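Local coordinates for protein peptide methionine sulfoxide reductase msrA/msrB (Neisseria meningitidis, PDB 3BQG) that probably reduces methionine S-sulfoxide in peptides and proteins back to methionine, passing through a cysteine sulfenic acid intermediate, at residues D70-F75 with S97-T102; Y74-V79 with A111-R116; L66-I71 with K107-A112. The protein carries 1 engineered substitution. All coordinates share one frame; numbering follows the deposited sequence.

Contact 1 (D70-F75 with S97-T102)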
loop_
_atom_site.group_PDB
_atom_site.type_symbol
_atom_site.label_atom_id
_atom_site.label_comp_id
_atom_site.label_asym_id
_atom_site.label_seq_id
_atom_site.Cartn_x
_atom_site.Cartn_y
_atom_site.Cartn_z
ATOM N N ASP A 70 13.052 4.062 2.127
ATOM C CA ASP A 70 12.427 4.592 3.335
ATOM C C ASP A 70 10.944 4.252 3.274
ATOM O O ASP A 70 10.370 3.752 4.242
ATOM C CB ASP A 70 12.578 6.115 3.431
ATOM C CG ASP A 70 14.022 6.564 3.528
ATOM O OD1 ASP A 70 14.877 5.766 3.971
ATOM O OD2 ASP A 70 14.297 7.729 3.171
ATOM N N ILE A 71 10.327 4.523 2.125
ATOM C CA ILE A 71 8.903 4.238 1.939
ATOM C C ILE A 71 8.612 2.755 2.174
ATOM O O ILE A 71 7.613 2.402 2.806
ATOM C CB ILE A 71 8.432 4.613 0.513
ATOM C CG1 ILE A 71 8.499 6.132 0.318
ATOM C CG2 ILE A 71 7.012 4.104 0.281
ATOM C CD1 ILE A 71 7.538 6.920 1.209
ATOM N N LEU A 72 9.484 1.887 1.665
ATOM C CA LEU A 72 9.285 0.454 1.841
ATOM C C LEU A 72 9.439 0.026 3.303
ATOM O O LEU A 72 8.723 -0.864 3.770
ATOM C CB LEU A 72 10.244 -0.335 0.945
ATOM C CG LEU A 72 9.994 -0.162 -0.560
ATOM C CD1 LEU A 72 10.956 -1.039 -1.353
ATOM C CD2 LEU A 72 8.550 -0.537 -0.890
ATOM N N GLN A 73 10.362 0.650 4.031
ATOM C CA GLN A 73 10.538 0.300 5.436
ATOM C C GLN A 73 9.273 0.652 6.223
ATOM O O GLN A 73 8.833 -0.124 7.070
ATOM C CB GLN A 73 11.757 1.015 6.025
ATOM C CG GLN A 73 13.071 0.600 5.372
ATOM C CD GLN A 73 13.311 -0.903 5.441
ATOM O OE1 GLN A 73 13.499 -1.564 4.419
ATOM N NE2 GLN A 73 13.307 -1.446 6.649
ATOM N N TYR A 74 8.688 1.812 5.939
ATOM C CA TYR A 74 7.453 2.221 6.611
ATOM C C TYR A 74 6.351 1.211 6.282
ATOM O O TYR A 74 5.515 0.884 7.126
ATOM C CB TYR A 74 7.020 3.615 6.137
ATOM C CG TYR A 74 7.743 4.761 6.817
ATOM C CD1 TYR A 74 7.562 5.013 8.180
ATOM C CD2 TYR A 74 8.577 5.613 6.095
ATOM C CE1 TYR A 74 8.187 6.090 8.806
ATOM C CE2 TYR A 74 9.210 6.698 6.711
ATOM C CZ TYR A 74 9.005 6.929 8.066
ATOM O OH TYR A 74 9.597 8.007 8.682
ATOM N N PHE A 75 6.363 0.730 5.043
ATOM C CA PHE A 75 5.388 -0.252 4.571
ATOM C C PHE A 75 5.509 -1.527 5.400
ATOM O O PHE A 75 4.530 -1.990 5.990
ATOM C CB PHE A 75 5.659 -0.565 3.095
ATOM C CG PHE A 75 4.721 -1.574 2.492
ATOM C CD1 PHE A 75 3.365 -1.296 2.357
ATOM C CD2 PHE A 75 5.210 -2.782 2.002
ATOM C CE1 PHE A 75 2.508 -2.208 1.742
ATOM C CE2 PHE A 75 4.359 -3.706 1.382
ATOM C CZ PHE A 75 3.006 -3.413 1.250
ATOM N N SER A 97 -1.022 -8.467 -0.494
ATOM C CA SER A 97 0.064 -7.502 -0.340
ATOM C C SER A 97 0.857 -7.368 -1.635
ATOM O O SER A 97 1.026 -8.332 -2.382
ATOM C CB SER A 97 1.012 -7.910 0.798
ATOM O OG SER A 97 1.634 -9.162 0.540
ATOM N N GLY A 98 1.331 -6.160 -1.902
ATOM C CA GLY A 98 2.110 -5.949 -3.101
ATOM C C GLY A 98 2.644 -4.544 -3.245
ATOM O O GLY A 98 2.125 -3.599 -2.644
ATOM N N VAL A 99 3.705 -4.418 -4.036
ATOM C CA VAL A 99 4.323 -3.127 -4.321
ATOM C C VAL A 99 4.295 -3.049 -5.856
ATOM O O VAL A 99 4.821 -3.942 -6.525
ATOM C CB VAL A 99 5.793 -3.086 -3.817
ATOM C CG1 VAL A 99 6.436 -1.756 -4.200
ATOM C CG2 VAL A 99 5.834 -3.295 -2.289
ATOM N N TYR A 100 3.680 -2.010 -6.413
ATOM C CA TYR A 100 3.597 -1.876 -7.865
ATOM C C TYR A 100 4.288 -0.597 -8.308
ATOM O O TYR A 100 4.108 0.464 -7.718
ATOM C CB TYR A 100 2.133 -1.905 -8.322
ATOM C CG TYR A 100 1.340 -3.033 -7.688
ATOM C CD1 TYR A 100 1.739 -4.365 -7.829
ATOM C CD2 TYR A 100 0.219 -2.762 -6.903
ATOM C CE1 TYR A 100 1.034 -5.406 -7.186
ATOM C CE2 TYR A 100 -0.491 -3.787 -6.260
ATOM C CZ TYR A 100 -0.078 -5.097 -6.402
ATOM O OH TYR A 100 -0.765 -6.083 -5.721
ATOM N N TYR A 101 5.067 -0.696 -9.374
ATOM C CA TYR A 101 5.842 0.444 -9.855
ATOM C C TYR A 101 5.576 0.852 -11.303
ATOM O O TYR A 101 5.142 0.041 -12.117
ATOM C CB TYR A 101 7.321 0.109 -9.695
ATOM C CG TYR A 101 7.687 -1.183 -10.384
ATOM C CD1 TYR A 101 7.931 -1.219 -11.759
ATOM C CD2 TYR A 101 7.711 -2.391 -9.684
ATOM C CE1 TYR A 101 8.183 -2.421 -12.412
ATOM C CE2 TYR A 101 7.962 -3.592 -10.332
ATOM C CZ TYR A 101 8.194 -3.608 -11.695
ATOM O OH TYR A 101 8.415 -4.802 -12.339
ATOM N N THR A 102 5.879 2.113 -11.607
ATOM C CA THR A 102 5.708 2.669 -12.943
ATOM C C THR A 102 7.057 2.840 -13.646
ATOM O O THR A 102 7.106 3.115 -14.847
ATOM C CB THR A 102 4.981 4.027 -12.898
ATOM O OG1 THR A 102 5.660 4.905 -11.995
ATOM C CG2 THR A 102 3.545 3.839 -12.427
#
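Val99 offers both of its methyls to helix 70-75. Leu72 CD2 comes down over the fork of the valine, 4.1 Å from Val99 CG1 and equally 4.1 Å from Val99 CG2, so one methyl bears on both branches. The aromatic ring of Phe75 slides past the valine in the opposite sense, setting CE2 4.0 Å from Val99 CG2. Beyond this the ring tip reaches the strand backbone, with Phe75 CZ 4.0 Å from Gly98 O; both approaches are oblique to the ring. What carries the ring this far is its first torsion: CG is trans to the backbone N (chi1 180°), and the side chain extends from a CB already directed at the strand. This is the helix-on-sheet layer of a ferredoxin-like alpha/beta fold, in which helix 68-78 lies in the crossover connection between strands 54-62 and 97-101, which run parallel on either side of strand 3-10. The helix runs nearly antiparallel to strand 97-101, at 164°, and the axes of the two segments approach to 11.3 Å. Further out, Leu8 of strand 3-10 also touches Phe75. Strand 97-101 is itself held by backbone hydrogen bonds between Gly98 and Ala9 and between Val99 and Glu128.

Contact 2 (Y74-V79 with A111-R116)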
loop_
_atom_site.group_PDB
_atom_site.type_symbol
_atom_site.label_atom_id
_atom_site.label_comp_id
_atom_site.label_asym_id
_atom_site.label_seq_id
_atom_site.Cartn_x
_atom_site.Cartn_y
_atom_site.Cartn_z
ATOM N N TYR A 74 8.688 1.812 5.939
ATOM C CA TYR A 74 7.453 2.221 6.611
ATOM C C TYR A 74 6.351 1.211 6.282
ATOM O O TYR A 74 5.515 0.884 7.126
ATOM C CB TYR A 74 7.020 3.615 6.137
ATOM C CG TYR A 74 7.743 4.761 6.817
ATOM C CD1 TYR A 74 7.562 5.013 8.180
ATOM C CD2 TYR A 74 8.577 5.613 6.095
ATOM C CE1 TYR A 74 8.187 6.090 8.806
ATOM C CE2 TYR A 74 9.210 6.698 6.711
ATOM C CZ TYR A 74 9.005 6.929 8.066
ATOM O OH TYR A 74 9.597 8.007 8.682
ATOM N N PHE A 75 6.363 0.730 5.043
ATOM C CA PHE A 75 5.388 -0.252 4.571
ATOM C C PHE A 75 5.509 -1.527 5.400
ATOM O O PHE A 75 4.530 -1.990 5.990
ATOM C CB PHE A 75 5.659 -0.565 3.095
ATOM C CG PHE A 75 4.721 -1.574 2.492
ATOM C CD1 PHE A 75 3.365 -1.296 2.357
ATOM C CD2 PHE A 75 5.210 -2.782 2.002
ATOM C CE1 PHE A 75 2.508 -2.208 1.742
ATOM C CE2 PHE A 75 4.359 -3.706 1.382
ATOM C CZ PHE A 75 3.006 -3.413 1.250
ATOM N N PHE A 76 6.721 -2.080 5.447
ATOM C CA PHE A 76 6.995 -3.316 6.181
ATOM C C PHE A 76 6.730 -3.238 7.679
ATOM O O PHE A 76 6.533 -4.263 8.328
ATOM C CB PHE A 76 8.450 -3.761 5.974
ATOM C CG PHE A 76 8.789 -4.122 4.555
ATOM C CD1 PHE A 76 7.941 -4.930 3.802
ATOM C CD2 PHE A 76 9.961 -3.655 3.971
ATOM C CE1 PHE A 76 8.258 -5.270 2.483
ATOM C CE2 PHE A 76 10.288 -3.989 2.658
ATOM C CZ PHE A 76 9.433 -4.795 1.912
ATOM N N ARG A 77 6.750 -2.030 8.230
ATOM C CA ARG A 77 6.515 -1.848 9.654
ATOM C C ARG A 77 5.098 -2.227 10.073
ATOM O O ARG A 77 4.882 -2.719 11.180
ATOM C CB ARG A 77 6.787 -0.390 10.048
ATOM C CG ARG A 77 6.490 -0.071 11.505
ATOM C CD ARG A 77 6.803 1.387 11.832
ATOM N NE ARG A 77 8.213 1.713 11.628
ATOM C CZ ARG A 77 8.716 2.939 11.734
ATOM N NH1 ARG A 77 7.922 3.952 12.044
ATOM N NH2 ARG A 77 10.008 3.157 11.522
ATOM N N VAL A 78 4.134 -2.025 9.180
ATOM C CA VAL A 78 2.744 -2.302 9.517
ATOM C C VAL A 78 2.006 -3.356 8.691
ATOM O O VAL A 78 0.874 -3.719 9.018
ATOM C CB VAL A 78 1.934 -0.987 9.486
ATOM C CG1 VAL A 78 2.535 0.010 10.487
ATOM C CG2 VAL A 78 1.948 -0.397 8.090
ATOM N N VAL A 79 2.632 -3.845 7.626
ATOM C CA VAL A 79 2.014 -4.859 6.779
ATOM C C VAL A 79 2.649 -6.232 7.025
ATOM O O VAL A 79 3.871 -6.343 7.139
ATOM C CB VAL A 79 2.158 -4.482 5.278
ATOM C CG1 VAL A 79 1.607 -5.588 4.392
ATOM C CG2 VAL A 79 1.426 -3.165 5.005
ATOM N N ALA A 111 12.926 -5.690 -5.020
ATOM C CA ALA A 111 13.324 -7.075 -4.756
ATOM C C ALA A 111 14.426 -7.158 -3.695
ATOM O O ALA A 111 14.418 -8.055 -2.847
ATOM C CB ALA A 111 13.795 -7.744 -6.041
ATOM N N ALA A 112 15.371 -6.223 -3.745
ATOM C CA ALA A 112 16.466 -6.197 -2.782
ATOM C C ALA A 112 15.920 -5.897 -1.390
ATOM O O ALA A 112 16.390 -6.453 -0.390
ATOM C CB ALA A 112 17.496 -5.134 -3.183
ATOM N N ALA A 113 14.933 -5.009 -1.325
ATOM C CA ALA A 113 14.323 -4.650 -0.049
ATOM C C ALA A 113 13.594 -5.862 0.531
ATOM O O ALA A 113 13.621 -6.095 1.735
ATOM C CB ALA A 113 13.352 -3.484 -0.232
ATOM N N LEU A 114 12.931 -6.624 -0.332
ATOM C CA LEU A 114 12.215 -7.815 0.114
ATOM C C LEU A 114 13.200 -8.887 0.592
ATOM O O LEU A 114 12.948 -9.584 1.578
ATOM C CB LEU A 114 11.353 -8.375 -1.022
ATOM C CG LEU A 114 10.075 -7.592 -1.342
ATOM C CD1 LEU A 114 9.427 -8.150 -2.576
ATOM C CD2 LEU A 114 9.120 -7.676 -0.167
ATOM N N LYS A 115 14.323 -9.017 -0.104
ATOM C CA LYS A 115 15.315 -10.012 0.284
ATOM C C LYS A 115 15.809 -9.712 1.693
ATOM O O LYS A 115 15.982 -10.622 2.501
ATOM C CB LYS A 115 16.494 -10.013 -0.698
ATOM C CG LYS A 115 17.543 -11.076 -0.401
ATOM C CD LYS A 115 18.629 -11.122 -1.471
ATOM C CE LYS A 115 19.563 -12.307 -1.254
ATOM N NZ LYS A 115 20.648 -12.370 -2.264
ATOM N N ARG A 116 16.025 -8.431 1.990
ATOM C CA ARG A 116 16.497 -8.029 3.311
ATOM C C ARG A 116 15.435 -8.262 4.380
ATOM O O ARG A 116 15.753 -8.693 5.487
ATOM C CB ARG A 116 16.916 -6.552 3.311
ATOM C CG ARG A 116 18.177 -6.266 2.492
ATOM C CD ARG A 116 18.541 -4.785 2.489
ATOM N NE ARG A 116 19.749 -4.527 1.709
ATOM C CZ ARG A 116 20.952 -5.006 2.015
ATOM N NH1 ARG A 116 21.110 -5.771 3.086
ATOM N NH2 ARG A 116 22.003 -4.721 1.251
#
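Phe76 bridges from helix 74-78 to helix 111-116, reaching Ala113 and Leu114. The two helices lie side by side on one face of the sheet in this alpha/beta fold: each belongs to a beta-alpha-beta crossover, and strand 97-101 ends the first and begins the second. The backbones stay well apart, the nearest CA atoms being those of Phe76 and Leu114 at 9.2 Å, and the aromatic side chain spans much of that distance. From a CB directed at the facing helix, CG is placed beside the backbone N and opposite the carbonyl carbon (chi1 -64°). CB, CG and the two delta carbons are still short of the facing helix, and contact begins at the epsilon carbons. On one side of the ring, CE2 lies 4.2 Å from Ala113 CB and 4.0 Å from Ala113 O, a van der Waals approach to a carbonyl within the helix. On the other side, CE1 is 3.7 Å from Leu114 CD2. The tip of the ring, CZ, comes nearest of all, 3.6 Å from that same methyl, which therefore sits at the CE1-CZ bond. Both partners approach the ring obliquely, and the leucine side chain crosses the phenylalanine at about a right angle. No hydrogen bond links the segments; dispersion between apolar groups holds them. Away from this junction, Tyr74 and Val78 pack on helix 14-21, and Arg77 NH1 bonds to the carbonyls of Lys160 and Glu163. Tyr74 CD1 stands 4.0 Å above one face of the Arg77 guanidinium, offset toward its rim. Phe75 O accepts from two amides, Val78 N at 3.2 Å and Val79 N at 3.1 Å.

Contact 3 (L66-I71 with K107-A112)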
loop_
_atom_site.group_PDB
_atom_site.type_symbol
_atom_site.label_atom_id
_atom_site.label_comp_id
_atom_site.label_asym_id
_atom_site.label_seq_id
_atom_site.Cartn_x
_atom_site.Cartn_y
_atom_site.Cartn_z
ATOM N N LEU A 66 12.482 11.548 1.291
ATOM C CA LEU A 66 12.390 10.098 1.409
ATOM C C LEU A 66 12.802 9.357 0.147
ATOM O O LEU A 66 12.509 9.793 -0.967
ATOM C CB LEU A 66 10.952 9.701 1.764
ATOM C CG LEU A 66 10.343 10.288 3.038
ATOM C CD1 LEU A 66 8.846 10.008 3.064
ATOM C CD2 LEU A 66 11.032 9.691 4.259
ATOM N N SER A 67 13.486 8.233 0.336
ATOM C CA SER A 67 13.915 7.391 -0.774
ATOM C C SER A 67 12.888 6.260 -0.865
ATOM O O SER A 67 12.116 6.047 0.073
ATOM C CB SER A 67 15.299 6.800 -0.489
ATOM O OG SER A 67 15.249 5.885 0.598
ATOM N N LEU A 68 12.877 5.540 -1.982
ATOM C CA LEU A 68 11.947 4.430 -2.150
ATOM C C LEU A 68 12.118 3.419 -1.016
ATOM O O LEU A 68 11.147 2.810 -0.567
ATOM C CB LEU A 68 12.177 3.735 -3.494
ATOM C CG LEU A 68 11.367 2.462 -3.782
ATOM C CD1 LEU A 68 9.877 2.703 -3.555
ATOM C CD2 LEU A 68 11.625 2.026 -5.220
ATOM N N ASP A 69 13.349 3.241 -0.548
ATOM C CA ASP A 69 13.586 2.298 0.536
ATOM C C ASP A 69 12.931 2.769 1.823
ATOM O O ASP A 69 12.335 1.969 2.540
ATOM C CB ASP A 69 15.077 2.091 0.792
ATOM C CG ASP A 69 15.324 1.065 1.882
ATOM O OD1 ASP A 69 14.993 -0.125 1.658
ATOM O OD2 ASP A 69 15.825 1.445 2.963
ATOM N N ASP A 70 13.052 4.062 2.127
ATOM C CA ASP A 70 12.427 4.592 3.335
ATOM C C ASP A 70 10.944 4.252 3.274
ATOM O O ASP A 70 10.370 3.752 4.242
ATOM C CB ASP A 70 12.578 6.115 3.431
ATOM C CG ASP A 70 14.022 6.564 3.528
ATOM O OD1 ASP A 70 14.877 5.766 3.971
ATOM O OD2 ASP A 70 14.297 7.729 3.171
ATOM N N ILE A 71 10.327 4.523 2.125
ATOM C CA ILE A 71 8.903 4.238 1.939
ATOM C C ILE A 71 8.612 2.755 2.174
ATOM O O ILE A 71 7.613 2.402 2.806
ATOM C CB ILE A 71 8.432 4.613 0.513
ATOM C CG1 ILE A 71 8.499 6.132 0.318
ATOM C CG2 ILE A 71 7.012 4.104 0.281
ATOM C CD1 ILE A 71 7.538 6.920 1.209
ATOM N N LYS A 107 12.089 -2.197 -9.991
ATOM C CA LYS A 107 11.859 -3.607 -9.698
ATOM C C LYS A 107 12.996 -4.205 -8.868
ATOM O O LYS A 107 12.760 -4.877 -7.862
ATOM C CB LYS A 107 11.713 -4.407 -10.997
ATOM C CG LYS A 107 11.213 -5.827 -10.775
ATOM C CD LYS A 107 11.291 -6.659 -12.039
ATOM C CE LYS A 107 10.603 -8.003 -11.847
ATOM N NZ LYS A 107 9.141 -7.813 -11.604
ATOM N N ALA A 108 14.231 -3.966 -9.301
ATOM C CA ALA A 108 15.397 -4.497 -8.607
ATOM C C ALA A 108 15.520 -3.907 -7.205
ATOM O O ALA A 108 15.909 -4.594 -6.268
ATOM C CB ALA A 108 16.655 -4.209 -9.416
ATOM N N VAL A 109 15.183 -2.632 -7.057
ATOM C CA VAL A 109 15.265 -1.995 -5.750
ATOM C C VAL A 109 14.266 -2.632 -4.788
ATOM O O VAL A 109 14.589 -2.893 -3.625
ATOM C CB VAL A 109 14.986 -0.487 -5.849
ATOM C CG1 VAL A 109 14.977 0.136 -4.467
ATOM C CG2 VAL A 109 16.059 0.170 -6.702
ATOM N N ILE A 110 13.056 -2.888 -5.280
ATOM C CA ILE A 110 12.012 -3.496 -4.465
ATOM C C ILE A 110 12.375 -4.928 -4.077
ATOM O O ILE A 110 12.178 -5.326 -2.934
ATOM C CB ILE A 110 10.663 -3.468 -5.212
ATOM C CG1 ILE A 110 10.267 -2.009 -5.471
ATOM C CG2 ILE A 110 9.588 -4.185 -4.398
ATOM C CD1 ILE A 110 9.044 -1.855 -6.347
ATOM N N ALA A 111 12.926 -5.690 -5.020
ATOM C CA ALA A 111 13.324 -7.075 -4.756
ATOM C C ALA A 111 14.426 -7.158 -3.695
ATOM O O ALA A 111 14.418 -8.055 -2.847
ATOM C CB ALA A 111 13.795 -7.744 -6.041
ATOM N N ALA A 112 15.371 -6.223 -3.745
ATOM C CA ALA A 112 16.466 -6.197 -2.782
ATOM C C ALA A 112 15.920 -5.897 -1.390
ATOM O O ALA A 112 16.390 -6.453 -0.390
ATOM C CB ALA A 112 17.496 -5.134 -3.183
#
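A single methyl, Leu68 CD2, makes every close contact between these segments: it lies 3.9 Å from Val109 CG1 and 4.3 Å from Ile110 CG1. Leucine and valine meet at a slant, each with a CB directed at the other segment. In Leu68 the CB-CG bond extends away from the backbone N (chi1 175°), which stretches the branch out toward helix 107-112. Ile110 arrives from the flank, with its CG1 touching the methyl. The joint is apolar throughout and partly buried, Val109 lying at its exposed margin.

Leu68 is the first residue of its helix, and a capping box closes the helix start just before it. Ser67, the N-cap, accepts from Asp70 N through OG (3.2 Å). In return, Ser67 N gives its hydrogen to Asp70 OD2 (3.0 Å, 170°), meeting the carboxylate 51° out of its plane. These reciprocal bonds occupy one amide of the first turn, Asp70 N, and the amide of the N-cap residue itself. Beneath the pair lies the sheet: Leu68 also rests on Ile6 of strand 3-10 and Tyr61 of strand 54-62, while Ile110 packs on Tyr101 of strand 97-101.

Overall arrangement
Helix 68-78 takes part in all three contacts, its first turn in contact 3, its middle in contact 1 and its last turns in contact 2. Along the chain, strand 97-101 follows it, and helix 106-117 comes after that. Contacts 1 and 2 have centres about 7 Å apart, as do contacts 1 and 3; contacts 2 and 3 are about 8 Å apart. Contact 1 seats the helix on the mixed sheet, while contacts 2 and 3 join it to the neighbouring helix at two levels. Leu72 CD1, 3.6 Å from Ala113 CB, and Val99 CG1, 3.4 Å from Ile110 CD1, merge the contacts into one continuous apolar layer between sheet and helices.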